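Local coordinates for protein glucanase (Klebsiella pneumoniae, PDB 5GY3) that probably hydrolyses internal beta-1,4-glucosidic bonds of cellulose, lichenin and cereal beta-glucans, as a family 8 glycoside hydrolase, at residues T2-E5 against R6-A9; D291-Y294 against S295-K299; N42-R45 against P46-D49; S151-F155 against P156-A160. One frame throughout, in Å; residues are numbered along the deposited sequence.

Contact 1: residues T2-E5 against R6-A9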
loop_
_atom_site.group_PDB
_atom_site.type_symbol
_atom_site.label_atom_id
_atom_site.label_comp_id
_atom_site.label_asym_id
_atom_site.label_seq_id
_atom_site.Cartn_x
_atom_site.Cartn_y
_atom_site.Cartn_z
ATOM N N THR A 2 -18.169 -10.803 9.459
ATOM C CA THR A 2 -17.948 -12.123 8.884
ATOM C C THR A 2 -16.776 -12.113 7.911
ATOM O O THR A 2 -15.974 -13.049 7.910
ATOM C CB THR A 2 -19.217 -12.639 8.202
ATOM O OG1 THR A 2 -20.275 -12.729 9.163
ATOM C CG2 THR A 2 -18.980 -14.023 7.620
ATOM N N ALA A 3 -16.645 -11.060 7.094
ATOM C CA ALA A 3 -15.532 -10.997 6.145
ATOM C C ALA A 3 -14.196 -11.151 6.861
ATOM O O ALA A 3 -13.339 -11.946 6.453
ATOM C CB ALA A 3 -15.578 -9.684 5.355
ATOM N N TRP A 4 -14.025 -10.428 7.969
ATOM C CA TRP A 4 -12.777 -10.481 8.724
ATOM C C TRP A 4 -12.543 -11.863 9.326
ATOM O O TRP A 4 -11.419 -12.372 9.300
ATOM C CB TRP A 4 -12.800 -9.396 9.810
ATOM C CG TRP A 4 -11.701 -9.497 10.822
ATOM C CD1 TRP A 4 -11.842 -9.755 12.156
ATOM C CD2 TRP A 4 -10.303 -9.331 10.590
ATOM N NE1 TRP A 4 -10.613 -9.770 12.771
ATOM C CE2 TRP A 4 -9.649 -9.515 11.831
ATOM C CE3 TRP A 4 -9.531 -9.059 9.453
ATOM C CZ2 TRP A 4 -8.268 -9.428 11.969
ATOM C CZ3 TRP A 4 -8.161 -8.974 9.595
ATOM C CH2 TRP A 4 -7.542 -9.151 10.843
ATOM N N GLU A 5 -13.586 -12.487 9.886
ATOM C CA GLU A 5 -13.423 -13.844 10.402
ATOM C C GLU A 5 -13.021 -14.813 9.295
ATOM O O GLU A 5 -12.126 -15.649 9.483
ATOM C CB GLU A 5 -14.710 -14.310 11.083
ATOM C CG GLU A 5 -15.021 -13.561 12.363
ATOM C CD GLU A 5 -13.962 -13.778 13.422
ATOM O OE1 GLU A 5 -13.449 -14.915 13.530
ATOM O OE2 GLU A 5 -13.636 -12.812 14.144
ATOM N N ARG A 6 -13.659 -14.707 8.127
ATOM C CA ARG A 6 -13.300 -15.585 7.017
ATOM C C ARG A 6 -11.875 -15.318 6.542
ATOM O O ARG A 6 -11.154 -16.244 6.160
ATOM C CB ARG A 6 -14.304 -15.409 5.878
ATOM C CG ARG A 6 -14.156 -16.410 4.763
ATOM C CD ARG A 6 -14.094 -17.834 5.304
ATOM N NE ARG A 6 -13.969 -18.824 4.235
ATOM C CZ ARG A 6 -13.690 -20.109 4.438
ATOM N NH1 ARG A 6 -13.499 -20.557 5.674
ATOM N NH2 ARG A 6 -13.594 -20.943 3.408
ATOM N N TYR A 7 -11.449 -14.056 6.579
ATOM C CA TYR A 7 -10.085 -13.697 6.197
ATOM C C TYR A 7 -9.066 -14.346 7.122
ATOM O O TYR A 7 -8.047 -14.883 6.668
ATOM C CB TYR A 7 -9.963 -12.177 6.228
ATOM C CG TYR A 7 -8.657 -11.563 5.770
ATOM C CD1 TYR A 7 -8.358 -11.436 4.413
ATOM C CD2 TYR A 7 -7.760 -11.037 6.693
ATOM C CE1 TYR A 7 -7.180 -10.833 3.994
ATOM C CE2 TYR A 7 -6.586 -10.436 6.287
ATOM C CZ TYR A 7 -6.299 -10.334 4.937
ATOM O OH TYR A 7 -5.131 -9.719 4.540
ATOM N N LYS A 8 -9.305 -14.277 8.436
ATOM C CA LYS A 8 -8.386 -14.911 9.375
ATOM C C LYS A 8 -8.371 -16.420 9.186
ATOM O O LYS A 8 -7.316 -17.052 9.286
ATOM C CB LYS A 8 -8.769 -14.575 10.818
ATOM C CG LYS A 8 -8.555 -13.127 11.222
ATOM C CD LYS A 8 -8.808 -12.933 12.727
ATOM C CE LYS A 8 -10.237 -13.299 13.101
ATOM N NZ LYS A 8 -10.516 -13.073 14.550
ATOM N N ALA A 9 -9.539 -17.010 8.925
ATOM C CA ALA A 9 -9.627 -18.462 8.783
ATOM C C ALA A 9 -8.835 -18.943 7.580
ATOM O O ALA A 9 -8.209 -20.012 7.622
ATOM C CB ALA A 9 -11.087 -18.892 8.656
#
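Lys8 lies against the indole of Trp4 one turn earlier in the N-terminal helix 2-11, and its path shows how an aliphatic chain can run along a ring and deliver a charge beyond it. CB starts near the carbonyl oxygens of Trp4 and Glu5. With CG anti to the carbonyl carbon (chi1 -69°), the chain turns back toward the start of the helix, and CG settles over one face of the indole, 3.9 Å from the centroid of the Trp4 six-membered ring, in a CH-pi contact. CD follows across the same ring system, 3.6 Å from Trp4 CE2. A bend at chi3 then brings CE to 3.6 Å from Trp4 NE1. At the tip, Lys8 NZ forms a salt bridge with Glu5 OE2 at 3.2 Å; the ammonium group meets that oxygen from above the carboxylate plane, and the two side chains run alongside each other. The stronger partner of NZ is Asp44, which also accepts from Trp4 NE1.

At the rim of the six-membered ring, Trp4 CZ3 touches Tyr7 CD2 at 3.6 Å. The two rings meet rim to rim with their planes 26° apart, neither covering the other. Beneath the side chains run ordinary helical bonds, such as Lys8 N to Trp4 O at 3.0 Å. Tyr7 continues inward to Ser297 on helix 293-307.

The lysine thus joins an aliphatic stem to a charged head: the methylenes lie along the ring, while two carboxylates share the ammonium group and would be expected to favour its protonated form.

Contact 2: residues D291-Y294 against S295-K299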
loop_
_atom_site.group_PDB
_atom_site.type_symbol
_atom_site.label_atom_id
_atom_site.label_comp_id
_atom_site.label_asym_id
_atom_site.label_seq_id
_atom_site.Cartn_x
_atom_site.Cartn_y
_atom_site.Cartn_z
ATOM N N ASP A 291 -11.759 -15.589 -3.877
ATOM C CA ASP A 291 -10.795 -14.543 -3.544
ATOM C C ASP A 291 -9.473 -15.156 -3.102
ATOM O O ASP A 291 -9.451 -16.033 -2.233
ATOM C CB ASP A 291 -11.321 -13.633 -2.437
ATOM C CG ASP A 291 -12.404 -12.708 -2.910
ATOM O OD1 ASP A 291 -12.320 -12.164 -4.039
ATOM O OD2 ASP A 291 -13.363 -12.503 -2.131
ATOM N N ASP A 292 -8.369 -14.674 -3.677
ATOM C CA ASP A 292 -7.057 -14.981 -3.128
ATOM C C ASP A 292 -6.736 -13.971 -2.026
ATOM O O ASP A 292 -7.562 -13.114 -1.699
ATOM C CB ASP A 292 -5.989 -15.019 -4.231
ATOM C CG ASP A 292 -5.876 -13.713 -5.039
ATOM O OD1 ASP A 292 -6.526 -12.693 -4.728
ATOM O OD2 ASP A 292 -5.093 -13.720 -6.014
ATOM N N TYR A 293 -5.534 -14.072 -1.434
ATOM C CA TYR A 293 -5.136 -13.143 -0.369
ATOM C C TYR A 293 -5.291 -11.701 -0.827
ATOM O O TYR A 293 -5.836 -10.852 -0.111
ATOM C CB TYR A 293 -3.678 -13.378 0.076
ATOM C CG TYR A 293 -2.996 -12.079 0.511
ATOM C CD1 TYR A 293 -3.196 -11.542 1.790
ATOM C CD2 TYR A 293 -2.179 -11.368 -0.367
ATOM C CE1 TYR A 293 -2.595 -10.330 2.169
ATOM C CE2 TYR A 293 -1.582 -10.158 0.000
ATOM C CZ TYR A 293 -1.793 -9.646 1.269
ATOM O OH TYR A 293 -1.194 -8.446 1.616
ATOM N N TYR A 294 -4.806 -11.421 -2.033
ATOM C CA TYR A 294 -4.770 -10.065 -2.558
ATOM C C TYR A 294 -6.172 -9.493 -2.727
ATOM O O TYR A 294 -6.445 -8.357 -2.320
ATOM C CB TYR A 294 -4.013 -10.103 -3.884
ATOM C CG TYR A 294 -3.933 -8.803 -4.618
ATOM C CD1 TYR A 294 -2.924 -7.908 -4.357
ATOM C CD2 TYR A 294 -4.856 -8.488 -5.599
ATOM C CE1 TYR A 294 -2.845 -6.721 -5.039
ATOM C CE2 TYR A 294 -4.789 -7.309 -6.277
ATOM C CZ TYR A 294 -3.780 -6.422 -5.990
ATOM O OH TYR A 294 -3.721 -5.232 -6.684
ATOM N N SER A 295 -7.075 -10.268 -3.339
ATOM C CA SER A 295 -8.442 -9.800 -3.562
ATOM C C SER A 295 -9.175 -9.628 -2.240
ATOM O O SER A 295 -9.841 -8.611 -2.023
ATOM C CB SER A 295 -9.199 -10.774 -4.473
ATOM O OG SER A 295 -10.570 -10.393 -4.630
ATOM N N ALA A 296 -9.042 -10.604 -1.340
ATOM C CA ALA A 296 -9.694 -10.514 -0.035
ATOM C C ALA A 296 -9.237 -9.279 0.732
ATOM O O ALA A 296 -10.043 -8.617 1.395
ATOM C CB ALA A 296 -9.409 -11.777 0.778
ATOM N N SER A 297 -7.945 -8.956 0.652
ATOM C CA SER A 297 -7.425 -7.783 1.348
ATOM C C SER A 297 -8.006 -6.499 0.763
ATOM O O SER A 297 -8.481 -5.627 1.498
ATOM C CB SER A 297 -5.896 -7.765 1.270
ATOM O OG SER A 297 -5.325 -8.947 1.804
ATOM N N LEU A 298 -7.973 -6.366 -0.566
ATOM C CA LEU A 298 -8.473 -5.150 -1.204
ATOM C C LEU A 298 -9.953 -4.940 -0.932
ATOM O O LEU A 298 -10.394 -3.807 -0.718
ATOM C CB LEU A 298 -8.219 -5.206 -2.713
ATOM C CG LEU A 298 -6.822 -4.869 -3.222
ATOM C CD1 LEU A 298 -6.835 -4.912 -4.752
ATOM C CD2 LEU A 298 -6.381 -3.503 -2.742
ATOM N N LYS A 299 -10.746 -6.015 -0.967
ATOM C CA LYS A 299 -12.168 -5.875 -0.675
ATOM C C LYS A 299 -12.386 -5.189 0.665
ATOM O O LYS A 299 -13.244 -4.310 0.792
ATOM C CB LYS A 299 -12.845 -7.243 -0.671
ATOM C CG LYS A 299 -13.108 -7.834 -2.046
ATOM C CD LYS A 299 -13.936 -9.094 -1.880
ATOM C CE LYS A 299 -14.454 -9.626 -3.214
ATOM N NZ LYS A 299 -15.302 -10.850 -2.988
#
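Helix 293-307 opens with an N-cap, Asp292, whose side chain accepts from Ser295 N. Its CG lies between the backbone N and the carbonyl carbon (chi1 57°), which folds the carboxylate back and sets Asp292 OD1 2.8 Å from Ser295 N. The N-H meets this oxygen nearly head-on.

One residue earlier, Asp291 faces the opening turns of the helix. Its OD1 receives the hydroxyl of Ser295, OG to OD1 being 2.6 Å, with the donor well above the carboxylate plane. The extended chain of Lys299 comes from the opposite direction and forms a salt bridge with Asp291 OD2, although the position of that oxygen is less certain.

Farther along, Tyr293 O accepts twice from Ser297: N donates at 2.9 Å and OG at 2.7 Å, from opposite faces of the carbonyl plane. Leu298 CG sits over one face of the Tyr294 ring, and its CD1 reaches Tyr294 CE2 at 3.5 Å. Beyond the two segments, the hydroxyl of Tyr293 bonds Glu30, and that of Tyr294 the carbonyl of Phe216.

Two carboxylates at the helix start should interact favourably with its dipole; Lys299, if Asp291 OD2 is correctly placed, would be expected to offset part of the charge of Asp291.

Contact 3: residues N42-R45 against P46-D49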
loop_
_atom_site.group_PDB
_atom_site.type_symbol
_atom_site.label_atom_id
_atom_site.label_comp_id
_atom_site.label_asym_id
_atom_site.label_seq_id
_atom_site.Cartn_x
_atom_site.Cartn_y
_atom_site.Cartn_z
ATOM N N ASN A 42 -11.836 -4.010 12.895
ATOM C CA ASN A 42 -12.805 -4.981 13.379
ATOM C C ASN A 42 -12.779 -5.106 14.894
ATOM O O ASN A 42 -13.462 -5.969 15.447
ATOM C CB ASN A 42 -12.568 -6.332 12.708
ATOM C CG ASN A 42 -13.056 -6.343 11.272
ATOM O OD1 ASN A 42 -14.232 -6.576 11.010
ATOM N ND2 ASN A 42 -12.159 -6.054 10.336
ATOM N N ASN A 43 -12.027 -4.237 15.570
ATOM C CA ASN A 43 -11.935 -4.213 17.028
ATOM C C ASN A 43 -11.510 -5.580 17.568
ATOM O O ASN A 43 -12.129 -6.149 18.471
ATOM C CB ASN A 43 -13.257 -3.739 17.638
ATOM C CG ASN A 43 -13.116 -3.328 19.096
ATOM O OD1 ASN A 43 -12.019 -3.329 19.652
ATOM N ND2 ASN A 43 -14.236 -2.972 19.719
ATOM N N ASP A 44 -10.430 -6.112 16.994
ATOM C CA ASP A 44 -9.934 -7.455 17.291
ATOM C C ASP A 44 -8.531 -7.332 17.873
ATOM O O ASP A 44 -7.530 -7.590 17.200
ATOM C CB ASP A 44 -9.960 -8.337 16.017
ATOM C CG ASP A 44 -9.700 -9.810 16.311
ATOM O OD1 ASP A 44 -9.242 -10.153 17.419
ATOM O OD2 ASP A 44 -9.938 -10.635 15.408
ATOM N N ARG A 45 -8.459 -6.956 19.150
ATOM C CA ARG A 45 -7.157 -6.740 19.760
ATOM C C ARG A 45 -6.325 -8.015 19.879
ATOM O O ARG A 45 -5.101 -7.959 19.679
ATOM C CB ARG A 45 -7.320 -6.076 21.130
ATOM C CG ARG A 45 -6.015 -5.492 21.609
ATOM C CD ARG A 45 -6.211 -4.627 22.815
ATOM N NE ARG A 45 -4.942 -4.041 23.231
ATOM C CZ ARG A 45 -4.793 -3.309 24.330
ATOM N NH1 ARG A 45 -5.836 -3.094 25.118
ATOM N NH2 ARG A 45 -3.603 -2.810 24.642
ATOM N N PRO A 46 -6.910 -9.175 20.220
ATOM C CA PRO A 46 -6.084 -10.399 20.224
ATOM C C PRO A 46 -5.392 -10.650 18.892
ATOM O O PRO A 46 -4.184 -10.927 18.871
ATOM C CB PRO A 46 -7.095 -11.499 20.579
ATOM C CG PRO A 46 -8.105 -10.791 21.402
ATOM C CD PRO A 46 -8.263 -9.445 20.751
ATOM N N ALA A 47 -6.124 -10.530 17.778
ATOM C CA ALA A 47 -5.517 -10.740 16.466
ATOM C C ALA A 47 -4.466 -9.681 16.179
ATOM O O ALA A 47 -3.382 -9.995 15.674
ATOM C CB ALA A 47 -6.588 -10.731 15.374
ATOM N N PHE A 48 -4.770 -8.416 16.493
ATOM C CA PHE A 48 -3.787 -7.354 16.294
ATOM C C PHE A 48 -2.488 -7.658 17.033
ATOM O O PHE A 48 -1.396 -7.531 16.468
ATOM C CB PHE A 48 -4.348 -6.004 16.743
ATOM C CG PHE A 48 -3.401 -4.860 16.487
ATOM C CD1 PHE A 48 -2.409 -4.545 17.398
ATOM C CD2 PHE A 48 -3.495 -4.115 15.324
ATOM C CE1 PHE A 48 -1.512 -3.516 17.155
ATOM C CE2 PHE A 48 -2.604 -3.083 15.077
ATOM C CZ PHE A 48 -1.612 -2.788 15.995
ATOM N N ASP A 49 -2.585 -8.039 18.310
ATOM C CA ASP A 49 -1.372 -8.293 19.081
ATOM C C ASP A 49 -0.607 -9.500 18.538
ATOM O O ASP A 49 0.631 -9.504 18.553
ATOM C CB ASP A 49 -1.715 -8.470 20.567
ATOM C CG ASP A 49 -2.018 -7.140 21.274
ATOM O OD1 ASP A 49 -1.561 -6.078 20.803
ATOM O OD2 ASP A 49 -2.701 -7.150 22.321
#
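Asp44 caps the N-terminus of helix 45-59, accepting from Ala47, just after a Schellman motif has closed helix 29-41, so two helices are joined by a very short link. Asn43, with positive phi, is the C-prime residue of that motif, in which the nitrogens of Asp44 and Asn43 bond the carbonyls of Ala39 and Val40.

The hydrogen bonds across the contact belong to the new helix. Asp44 OD1 accepts from Ala47 N at 3.2 Å; the bond is fairly straight at the hydrogen (162°), yet the donor stands 60° out of the carboxylate plane. The main chain adds ordinary alpha-helical bonds, with Phe48 N bonding Asp44 O at 3.0 Å and Asp49 N bonding Arg45 O at 2.9 Å.

Van der Waals contacts gather round the same carboxylate, which lies against the methyl of the residue whose N-H it caps: Ala47 CB is 3.4 Å from Asp44 OD2. Pro46 occupies the first turn, where its lack of an N-H costs no helical bond, and its CD approaches Asp44 OD1 at 3.5 Å.

Among the charges, Asp44 OD2 also serves helix 2-11, so one carboxylate caps one helix and ties down another. Arg45 finds its main partner in Asp105, and Asp49 in the hydroxyl of Tyr108, which Arg45 NE also bonds. Between Arg45 and Asp49 themselves the pairing is loose. Their guanidinium and carboxylate planes are 57° apart, and the long salt bridge runs from Arg45 NE to Asp49 OD2 at 3.9 Å.

Contact 4: residues S151-F155 against P156-A160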
loop_
_atom_site.group_PDB
_atom_site.type_symbol
_atom_site.label_atom_id
_atom_site.label_comp_id
_atom_site.label_asym_id
_atom_site.label_seq_id
_atom_site.Cartn_x
_atom_site.Cartn_y
_atom_site.Cartn_z
ATOM N N SER A 151 2.511 3.699 -5.754
ATOM C CA SER A 151 1.570 3.021 -4.868
ATOM C C SER A 151 2.100 2.891 -3.442
ATOM O O SER A 151 1.357 2.447 -2.563
ATOM C CB SER A 151 1.211 1.640 -5.423
ATOM O OG SER A 151 2.153 0.647 -5.069
ATOM N N TYR A 152 3.357 3.268 -3.194
ATOM C CA TYR A 152 3.879 3.390 -1.834
ATOM C C TYR A 152 3.682 4.791 -1.255
ATOM O O TYR A 152 4.078 5.038 -0.106
ATOM C CB TYR A 152 5.379 3.043 -1.771
ATOM C CG TYR A 152 5.791 1.621 -2.115
ATOM C CD1 TYR A 152 4.954 0.766 -2.822
ATOM C CD2 TYR A 152 7.038 1.143 -1.730
ATOM C CE1 TYR A 152 5.344 -0.533 -3.142
ATOM C CE2 TYR A 152 7.447 -0.154 -2.050
ATOM C CZ TYR A 152 6.592 -0.981 -2.754
ATOM O OH TYR A 152 6.967 -2.260 -3.076
ATOM N N PHE A 153 3.088 5.717 -2.011
ATOM C CA PHE A 153 2.738 7.041 -1.474
ATOM C C PHE A 153 1.400 6.913 -0.743
ATOM O O PHE A 153 0.335 7.248 -1.267
ATOM C CB PHE A 153 2.616 8.102 -2.568
ATOM C CG PHE A 153 3.843 8.308 -3.435
ATOM C CD1 PHE A 153 5.057 7.688 -3.175
ATOM C CD2 PHE A 153 3.754 9.159 -4.532
ATOM C CE1 PHE A 153 6.162 7.902 -4.017
ATOM C CE2 PHE A 153 4.851 9.384 -5.368
ATOM C CZ PHE A 153 6.049 8.750 -5.106
ATOM N N ILE A 154 1.449 6.430 0.495
ATOM C CA ILE A 154 0.209 6.065 1.219
ATOM C C ILE A 154 -0.298 7.338 1.890
ATOM O O ILE A 154 -0.126 7.575 3.090
ATOM C CB ILE A 154 0.428 4.906 2.187
ATOM C CG1 ILE A 154 1.066 3.737 1.423
ATOM C CG2 ILE A 154 -0.925 4.470 2.776
ATOM C CD1 ILE A 154 1.299 2.485 2.254
ATOM N N PHE A 155 -0.978 8.161 1.095
ATOM C CA PHE A 155 -1.413 9.481 1.548
ATOM C C PHE A 155 -2.209 9.471 2.851
ATOM O O PHE A 155 -1.936 10.329 3.706
ATOM C CB PHE A 155 -2.218 10.161 0.429
ATOM C CG PHE A 155 -1.459 10.285 -0.856
ATOM C CD1 PHE A 155 -0.370 11.142 -0.951
ATOM C CD2 PHE A 155 -1.823 9.532 -1.961
ATOM C CE1 PHE A 155 0.346 11.258 -2.147
ATOM C CE2 PHE A 155 -1.107 9.637 -3.157
ATOM C CZ PHE A 155 -0.033 10.509 -3.244
ATOM N N PRO A 156 -3.170 8.568 3.088
ATOM C CA PRO A 156 -3.910 8.656 4.360
ATOM C C PRO A 156 -3.053 8.317 5.573
ATOM O O PRO A 156 -3.282 8.867 6.664
ATOM C CB PRO A 156 -5.063 7.658 4.166
ATOM C CG PRO A 156 -4.532 6.669 3.159
ATOM C CD PRO A 156 -3.716 7.510 2.213
ATOM N N ALA A 157 -2.072 7.427 5.414
ATOM C CA ALA A 157 -1.131 7.163 6.492
ATOM C C ALA A 157 -0.272 8.387 6.778
ATOM O O ALA A 157 -0.056 8.744 7.941
ATOM C CB ALA A 157 -0.257 5.968 6.141
ATOM N N TRP A 158 0.243 9.035 5.725
ATOM C CA TRP A 158 1.099 10.201 5.925
ATOM C C TRP A 158 0.355 11.315 6.653
ATOM O O TRP A 158 0.932 12.012 7.497
ATOM C CB TRP A 158 1.621 10.703 4.584
ATOM C CG TRP A 158 2.523 9.729 3.885
ATOM C CD1 TRP A 158 2.930 8.505 4.339
ATOM C CD2 TRP A 158 3.128 9.903 2.599
ATOM N NE1 TRP A 158 3.760 7.913 3.418
ATOM C CE2 TRP A 158 3.892 8.749 2.337
ATOM C CE3 TRP A 158 3.099 10.933 1.645
ATOM C CZ2 TRP A 158 4.633 8.592 1.162
ATOM C CZ3 TRP A 158 3.827 10.776 0.472
ATOM C CH2 TRP A 158 4.585 9.615 0.242
ATOM N N ARG A 159 -0.927 11.507 6.330
ATOM C CA ARG A 159 -1.704 12.532 7.022
ATOM C C ARG A 159 -1.847 12.177 8.499
ATOM O O ARG A 159 -1.690 13.041 9.368
ATOM C CB ARG A 159 -3.077 12.698 6.352
ATOM C CG ARG A 159 -3.985 13.739 7.005
ATOM C CD ARG A 159 -5.421 13.266 7.089
ATOM N NE ARG A 159 -5.486 11.786 7.226
ATOM C CZ ARG A 159 -5.752 11.144 8.351
ATOM N NH1 ARG A 159 -5.988 11.846 9.439
ATOM N NH2 ARG A 159 -5.796 9.829 8.356
ATOM N N ALA A 160 -2.103 10.899 8.799
ATOM C CA ALA A 160 -2.184 10.463 10.189
ATOM C C ALA A 160 -0.864 10.673 10.913
ATOM O O ALA A 160 -0.848 11.129 12.065
ATOM C CB ALA A 160 -2.591 8.987 10.261
HETATM O O HOH W 1 4.175 5.251 2.527
#
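Trp158 lays its indole over the backbone that leads into its own helix, 155-164. A chi1 of -65° sets CG opposite the carbonyl carbon and swings the ring over the preceding residues, where one face covers the peptide between Phe153 and Ile154. Ile154 O approaches this system at the pyrrole end, 3.4 Å from Trp158 CD1, while the far rim reaches Phe153, where CH2 lies 3.7 Å from Phe153 CB. The Phe153 ring meets the six-membered ring obliquely, planes 37° apart. From another direction Phe155 joins at a steeper tilt of 73°, its CD1 4.3 Å from Trp158 CE3.

A water completes the first shell. It accepts from Trp158 NE1 at 2.8 Å and donates to Tyr152 O at 2.6 Å, giving partners to both the indole N-H and a carbonyl in a buried region.

What holds the indole in place is partly the backbone beneath it: Trp158 N bonds Ile154 O at 3.0 Å, the oxygen that also lies against its ring. Consecutive inverse gamma turns centred on Phe153 and Ile154 shape the chain there. Ile154 packs CG2 on Ala157 CB at 3.7 Å. Farther out, Trp170 meets the Trp158 ring, their planes inclined to each other, and Tyr224 of helix 220-228 touches Ile154 and Pro156.

The aromatic cluster of Phe153, Phe155 and Trp158 thus packs the start of helix 155-164 just along the chain from Tyr152, which touches Asp87, the predicted nucleophile, within the (alpha/alpha)6 barrel fold of family 8 glycoside hydrolases.

Three of the four contacts form a chain of neighbours centred on the N-terminal helix. Contact 1 reaches contact 3 through Asp44 OD2, 2.6 Å from Lys8 NZ in a salt bridge and 2.9 Å from Trp4 NE1. On another side it reaches contact 2, where Tyr7 OH lies 2.8 Å from Ser297 OG in a probable hydrogen bond. Contacts 2 and 3 do not touch, their nearest atoms being about 10 Å apart, so helix 2-11 bridges them. Contact 4 stands apart, its nearest atoms about 8 Å from contact 2, but lies closest to the predicted nucleophile Asp87: the Tyr152 side chain is about 3 Å from it, that of Tyr293 about 9 Å.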